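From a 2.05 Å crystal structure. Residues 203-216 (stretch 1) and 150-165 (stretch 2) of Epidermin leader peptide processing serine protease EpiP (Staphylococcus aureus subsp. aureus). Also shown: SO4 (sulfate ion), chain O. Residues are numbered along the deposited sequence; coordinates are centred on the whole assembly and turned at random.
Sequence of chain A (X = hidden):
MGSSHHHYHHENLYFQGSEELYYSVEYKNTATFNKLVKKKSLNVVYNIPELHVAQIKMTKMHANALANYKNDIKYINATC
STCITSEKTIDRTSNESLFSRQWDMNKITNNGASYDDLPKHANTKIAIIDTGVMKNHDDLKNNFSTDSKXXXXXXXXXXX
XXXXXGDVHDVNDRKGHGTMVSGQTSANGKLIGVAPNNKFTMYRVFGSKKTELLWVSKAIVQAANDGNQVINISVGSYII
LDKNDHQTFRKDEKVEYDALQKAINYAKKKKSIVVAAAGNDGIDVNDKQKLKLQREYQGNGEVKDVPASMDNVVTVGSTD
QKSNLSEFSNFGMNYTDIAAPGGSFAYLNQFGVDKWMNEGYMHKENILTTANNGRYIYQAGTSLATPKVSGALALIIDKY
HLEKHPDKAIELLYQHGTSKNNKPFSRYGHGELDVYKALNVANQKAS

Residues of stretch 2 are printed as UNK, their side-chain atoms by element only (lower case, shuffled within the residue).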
# COMPACT_ATOMS: atom_id res chain seq x y z
N TYR A 203 -8.52 -0.82 5.81
CA TYR A 203 -8.30 0.38 6.62
C TYR A 203 -8.46 1.55 5.68
O TYR A 203 -7.61 1.79 4.82
CB TYR A 203 -6.94 0.36 7.30
CG TYR A 203 -6.89 -0.74 8.36
CD1 TYR A 203 -7.28 -0.49 9.66
CD2 TYR A 203 -6.50 -2.04 8.03
CE1 TYR A 203 -7.24 -1.49 10.63
CE2 TYR A 203 -6.48 -3.04 8.98
CZ TYR A 203 -6.85 -2.75 10.28
OH TYR A 203 -6.82 -3.72 11.24
N ARG A 204 -9.57 2.26 5.83
CA ARG A 204 -9.89 3.36 4.94
C ARG A 204 -9.18 4.66 5.32
O ARG A 204 -9.33 5.15 6.43
CB ARG A 204 -11.40 3.58 4.84
CG ARG A 204 -11.76 4.66 3.82
CD ARG A 204 -13.26 4.68 3.50
NE ARG A 204 -14.07 5.20 4.60
CZ ARG A 204 -14.46 6.47 4.72
NH1 ARG A 204 -14.09 7.39 3.85
NH2 ARG A 204 -15.22 6.83 5.75
N VAL A 205 -8.43 5.18 4.36
CA VAL A 205 -7.66 6.41 4.50
C VAL A 205 -8.02 7.45 3.42
O VAL A 205 -7.33 8.43 3.27
CB VAL A 205 -6.15 6.10 4.52
CG1 VAL A 205 -5.84 5.16 5.70
CG2 VAL A 205 -5.67 5.47 3.18
N PHE A 206 -9.09 7.21 2.67
CA PHE A 206 -9.58 8.17 1.70
C PHE A 206 -11.06 8.39 1.87
O PHE A 206 -11.82 7.44 2.10
CB PHE A 206 -9.40 7.71 0.26
CG PHE A 206 -8.00 7.76 -0.25
CD1 PHE A 206 -7.54 8.89 -0.92
CD2 PHE A 206 -7.17 6.65 -0.15
CE1 PHE A 206 -6.25 8.94 -1.43
CE2 PHE A 206 -5.87 6.69 -0.67
CZ PHE A 206 -5.42 7.84 -1.31
N GLY A 207 -11.46 9.65 1.77
CA GLY A 207 -12.86 10.01 1.72
C GLY A 207 -13.15 10.07 0.23
O GLY A 207 -13.01 9.08 -0.48
N SER A 208 -13.51 11.26 -0.26
CA SER A 208 -13.74 11.47 -1.69
C SER A 208 -12.63 12.34 -2.26
O SER A 208 -12.52 12.51 -3.46
CB SER A 208 -15.08 12.17 -1.89
OG SER A 208 -16.10 11.49 -1.17
N LYS A 209 -11.80 12.90 -1.37
CA LYS A 209 -10.74 13.80 -1.74
C LYS A 209 -9.36 13.12 -1.60
O LYS A 209 -9.18 11.95 -1.99
CB LYS A 209 -10.83 15.05 -0.84
CG LYS A 209 -12.13 15.85 -0.93
CD LYS A 209 -12.13 16.89 -2.07
CE LYS A 209 -11.98 16.28 -3.46
NZ LYS A 209 -12.21 17.29 -4.57
N LYS A 210 -8.39 13.86 -1.05
CA LYS A 210 -7.04 13.34 -0.88
C LYS A 210 -6.87 12.65 0.47
O LYS A 210 -7.76 12.67 1.33
CB LYS A 210 -6.02 14.49 -1.01
CG LYS A 210 -6.03 15.16 -2.38
CD LYS A 210 -5.03 16.31 -2.46
CE LYS A 210 -5.02 16.92 -3.86
NZ LYS A 210 -4.05 18.05 -4.02
N THR A 211 -5.73 12.02 0.64
CA THR A 211 -5.38 11.36 1.89
C THR A 211 -4.25 12.17 2.54
O THR A 211 -3.68 13.07 1.90
CB THR A 211 -4.93 9.91 1.65
OG1 THR A 211 -4.76 9.22 2.89
CG2 THR A 211 -3.62 9.87 0.84
N GLU A 212 -3.96 11.90 3.80
CA GLU A 212 -2.86 12.53 4.52
C GLU A 212 -1.92 11.39 4.86
O GLU A 212 -2.38 10.30 5.22
CB GLU A 212 -3.34 13.16 5.84
CG GLU A 212 -4.22 14.42 5.74
CD GLU A 212 -3.44 15.72 5.58
OE1 GLU A 212 -2.34 15.72 4.99
OE2 GLU A 212 -3.94 16.77 6.03
N LEU A 213 -0.60 11.62 4.77
CA LEU A 213 0.35 10.57 5.11
C LEU A 213 0.22 10.19 6.59
O LEU A 213 0.49 9.06 6.96
CB LEU A 213 1.80 10.95 4.76
CG LEU A 213 2.14 10.97 3.26
CD1 LEU A 213 3.59 11.40 3.05
CD2 LEU A 213 1.91 9.62 2.62
N LEU A 214 -0.22 11.13 7.42
CA LEU A 214 -0.45 10.83 8.81
C LEU A 214 -1.59 9.82 9.00
O LEU A 214 -1.55 9.04 9.94
CB LEU A 214 -0.74 12.08 9.62
CG LEU A 214 0.45 13.03 9.78
CD1 LEU A 214 0.01 14.29 10.54
CD2 LEU A 214 1.60 12.36 10.49
N TRP A 215 -2.60 9.84 8.13
CA TRP A 215 -3.71 8.87 8.25
C TRP A 215 -3.19 7.50 7.88
O TRP A 215 -3.52 6.49 8.54
CB TRP A 215 -4.92 9.21 7.37
CG TRP A 215 -5.47 10.62 7.44
CD1 TRP A 215 -5.24 11.54 8.42
CD2 TRP A 215 -6.44 11.20 6.56
NE1 TRP A 215 -5.95 12.69 8.16
CE2 TRP A 215 -6.71 12.50 7.03
CE3 TRP A 215 -7.09 10.75 5.42
CZ2 TRP A 215 -7.59 13.37 6.39
CZ3 TRP A 215 -7.97 11.61 4.77
CH2 TRP A 215 -8.22 12.91 5.26
N VAL A 216 -2.36 7.46 6.85
CA VAL A 216 -1.75 6.21 6.40
C VAL A 216 -0.90 5.60 7.51
O VAL A 216 -0.97 4.40 7.76
CB VAL A 216 -0.87 6.42 5.17
CG1 VAL A 216 -0.16 5.09 4.79
CG2 VAL A 216 -1.71 6.95 3.96
N UNK A 150 -12.08 2.72 9.77
CA UNK A 150 -11.96 3.99 9.06
C UNK A 150 -10.99 4.90 9.78
O UNK A 150 -11.20 5.19 10.94
n UNK A 150 -14.19 6.92 8.71
o UNK A 150 -12.42 6.32 7.51
c UNK A 150 -13.32 4.69 9.02
c UNK A 150 -13.26 6.06 8.35
N UNK A 151 -9.96 5.39 9.10
CA UNK A 151 -8.99 6.33 9.70
C UNK A 151 -9.20 7.78 9.23
O UNK A 151 -8.48 8.68 9.66
c UNK A 151 -7.02 4.72 10.30
c UNK A 151 -7.54 5.88 9.43
c UNK A 151 -7.87 3.45 10.15
c UNK A 151 -6.94 5.13 11.77
N UNK A 152 -10.18 7.99 8.34
CA UNK A 152 -10.48 9.33 7.86
C UNK A 152 -11.19 10.08 9.00
O UNK A 152 -12.18 9.58 9.55
c UNK A 152 -11.66 10.72 6.13
c UNK A 152 -11.35 9.30 6.60
c UNK A 152 -10.67 8.48 5.49
N UNK A 153 -10.66 11.25 9.39
CA UNK A 153 -11.26 11.95 10.53
C UNK A 153 -12.55 12.69 10.20
O UNK A 153 -12.90 12.82 9.04
c UNK A 153 -10.16 12.94 10.96
c UNK A 153 -9.46 11.94 8.89
c UNK A 153 -9.43 13.24 9.68
N UNK A 154 -13.25 13.12 11.23
CA UNK A 154 -14.45 13.94 11.07
C UNK A 154 -14.07 15.12 10.18
O UNK A 154 -13.03 15.77 10.39
c UNK A 154 -16.15 15.38 12.49
c UNK A 154 -14.97 14.40 12.43
c UNK A 154 -16.44 15.79 13.93
c UNK A 154 -17.41 14.81 11.85
N UNK A 155 -14.87 15.34 9.15
CA UNK A 155 -14.68 16.44 8.18
C UNK A 155 -13.59 16.21 7.17
O UNK A 155 -13.29 17.11 6.39
o UNK A 155 -16.88 18.01 9.07
n UNK A 155 -15.62 18.87 10.72
c UNK A 155 -14.51 17.79 8.88
c UNK A 155 -15.77 18.23 9.57
N UNK A 156 -13.01 15.01 7.17
CA UNK A 156 -11.99 14.61 6.19
C UNK A 156 -10.81 15.51 5.87
O UNK A 156 -10.30 16.21 6.72
N UNK A 157 -10.37 15.48 4.62
CA UNK A 157 -9.17 16.20 4.21
C UNK A 157 -9.27 17.69 4.53
O UNK A 157 -10.15 18.39 4.04
c UNK A 157 -5.09 16.33 2.24
c UNK A 157 -5.02 17.40 1.38
c UNK A 157 -8.86 15.95 2.73
c UNK A 157 -6.19 18.02 0.94
c UNK A 157 -7.44 17.55 1.39
c UNK A 157 -6.33 15.86 2.67
c UNK A 157 -7.52 16.47 2.27
N UNK A 158 -8.36 18.15 5.38
CA UNK A 158 -8.29 19.56 5.79
C UNK A 158 -9.65 20.14 6.15
O UNK A 158 -9.91 21.31 5.89
c UNK A 158 -3.15 19.51 4.00
n UNK A 158 -4.06 19.23 4.93
c UNK A 158 -7.67 20.38 4.67
c UNK A 158 -5.22 20.06 5.25
n UNK A 158 -3.23 20.61 3.26
c UNK A 158 -6.32 19.87 4.20
n UNK A 158 -2.15 18.67 3.79
N UNK A 159 -10.52 19.33 6.74
CA UNK A 159 -11.86 19.77 7.11
C UNK A 159 -12.79 20.16 5.96
O UNK A 159 -13.85 20.73 6.20
N UNK A 160 -12.40 19.85 4.72
CA UNK A 160 -13.18 20.22 3.53
C UNK A 160 -14.19 19.19 3.02
O UNK A 160 -14.63 19.29 1.88
o UNK A 160 -11.64 19.37 1.83
c UNK A 160 -12.26 20.56 2.32
c UNK A 160 -11.21 21.58 2.71
N UNK A 161 -14.54 18.19 3.83
CA UNK A 161 -15.57 17.22 3.41
C UNK A 161 -16.47 16.86 4.62
O UNK A 161 -16.23 15.89 5.32
c UNK A 161 -13.68 15.44 3.20
o UNK A 161 -13.59 13.90 1.27
o UNK A 161 -11.94 13.83 2.70
c UNK A 161 -13.03 14.31 2.32
c UNK A 161 -14.96 16.00 2.66
N UNK A 162 -17.52 17.68 4.84
CA UNK A 162 -18.41 17.55 6.00
C UNK A 162 -19.21 16.24 6.09
O UNK A 162 -19.70 15.90 7.16
c UNK A 162 -19.30 19.15 4.47
c UNK A 162 -19.33 18.78 5.89
c UNK A 162 -17.94 18.77 3.95
N UNK A 163 -19.32 15.51 4.98
CA UNK A 163 -19.98 14.19 4.96
C UNK A 163 -19.16 13.13 5.74
O UNK A 163 -19.70 12.11 6.15
o UNK A 163 -17.62 15.21 1.35
c UNK A 163 -20.24 13.71 3.52
c UNK A 163 -18.49 15.09 2.23
o UNK A 163 -18.98 16.08 2.82
c UNK A 163 -19.01 13.69 2.60
N UNK A 164 -17.87 13.37 5.93
CA UNK A 164 -17.04 12.45 6.70
C UNK A 164 -17.30 12.65 8.18
O UNK A 164 -16.90 13.65 8.76
c UNK A 164 -15.15 12.12 5.03
o UNK A 164 -15.33 9.86 5.93
c UNK A 164 -15.56 12.65 6.39
o UNK A 164 -15.26 10.09 3.75
c UNK A 164 -15.25 10.58 4.90
N UNK A 165 -17.95 11.67 8.77
CA UNK A 165 -18.36 11.74 10.16
C UNK A 165 -17.33 11.22 11.15
O UNK A 165 -17.52 11.36 12.35
c UNK A 165 -19.61 10.88 10.36
o UNK A 165 -19.25 9.50 10.24
c UNK A 165 -20.68 11.22 9.30
S SO4 O . -15.07 17.50 -6.44
O1 SO4 O . -16.29 18.28 -6.27
O2 SO4 O . -13.94 18.41 -6.59
O3 SO4 O . -14.87 16.66 -5.26
O4 SO4 O . -15.18 16.65 -7.62
O HOH W 1 -6.57 16.63 6.76
O HOH W 2 -10.54 12.19 1.37

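Position 150 carries two carbons, the second bearing one oxygen and one nitrogen, against the guanidinium of Arg-204, its parallel bridge partner. This is Asn-150; its OD1 lies over a guanidinium face and accepts a hydrogen bond from the backbone N of position 152 (2.9 Å).

Position 151 has four carbons forked at the second, pointing toward Tyr-203 and Val-205: Leu-151, whose CD2 lies 4.0 Å from Tyr-203 CD1, while its N donates to Arg-204 O (2.8 Å). At position 152 one carbon bears two others, a compact fork between Arg-204 and Trp-215. Val-152 places CG1 4.0 Å from Trp-215 CZ3 and CG2 3.5 Å from Phe-206 N.

Three carbons at position 153 close a ring onto the backbone N. Pro-153 sets CD over the indole face, 3.4 Å from Trp-215 CE2, a CH-pi contact, and opens a type II turn. Position 154, four carbons forked at the second, is Leu-154; position 155, two carbons ending in oxygen and nitrogen, is Asn-155. Neither touches stretch 1. Position 156 has no side chain: Gly-156 closes the turn with positive phi, and a CB would clash with the side chain of position 161.

Position 157 has one carbon, then a six-carbon ring: Phe-157, with Lys-210 CB over its face and Trp-215 CH2 at its edge. Three carbons, a nitrogen, and a carbon bearing two nitrogens mark position 158 as Arg-158, whose NE reaches Glu-212 OE2 at 2.7 Å in a salt bridge. Position 159, bare and with positive phi, is Gly-159.

Position 160, one carbon bearing an oxygen and a carbon, is Thr-160; OG1 donates to Phe-157 O (2.8 Å). Position 161 has three carbons, the third with two oxygens, near Ser-208. Glu-161 accepts from Ser-208 N at OE2 (3.1 Å) and from Phe-157 N at OE1 (3.0 Å). Position 162, three carbons ringed onto N, is Pro-162, suited to the type I turn from Glu-161. Position 163, another three-carbon carboxylate, is Glu-163, exposed. The same pattern at position 164 meets Arg-204: Glu-164 OE1 accepts from Arg-204 NH1 (2.9 Å) in a salt bridge. Position 165, one carbon with an oxygen and a carbon, is Thr-165, exposed and without contact.

The contact packs Trp-215 against Val-152, Pro-153 and Phe-157, while carboxylates pair with arginines in both directions across it. Gly-207 leaves room for Glu-161 and Glu-164, and a water links Glu-161 OE1 to Gly-207 N.

Stretch 2 150-165: NLVPLNGFRGTEPEET
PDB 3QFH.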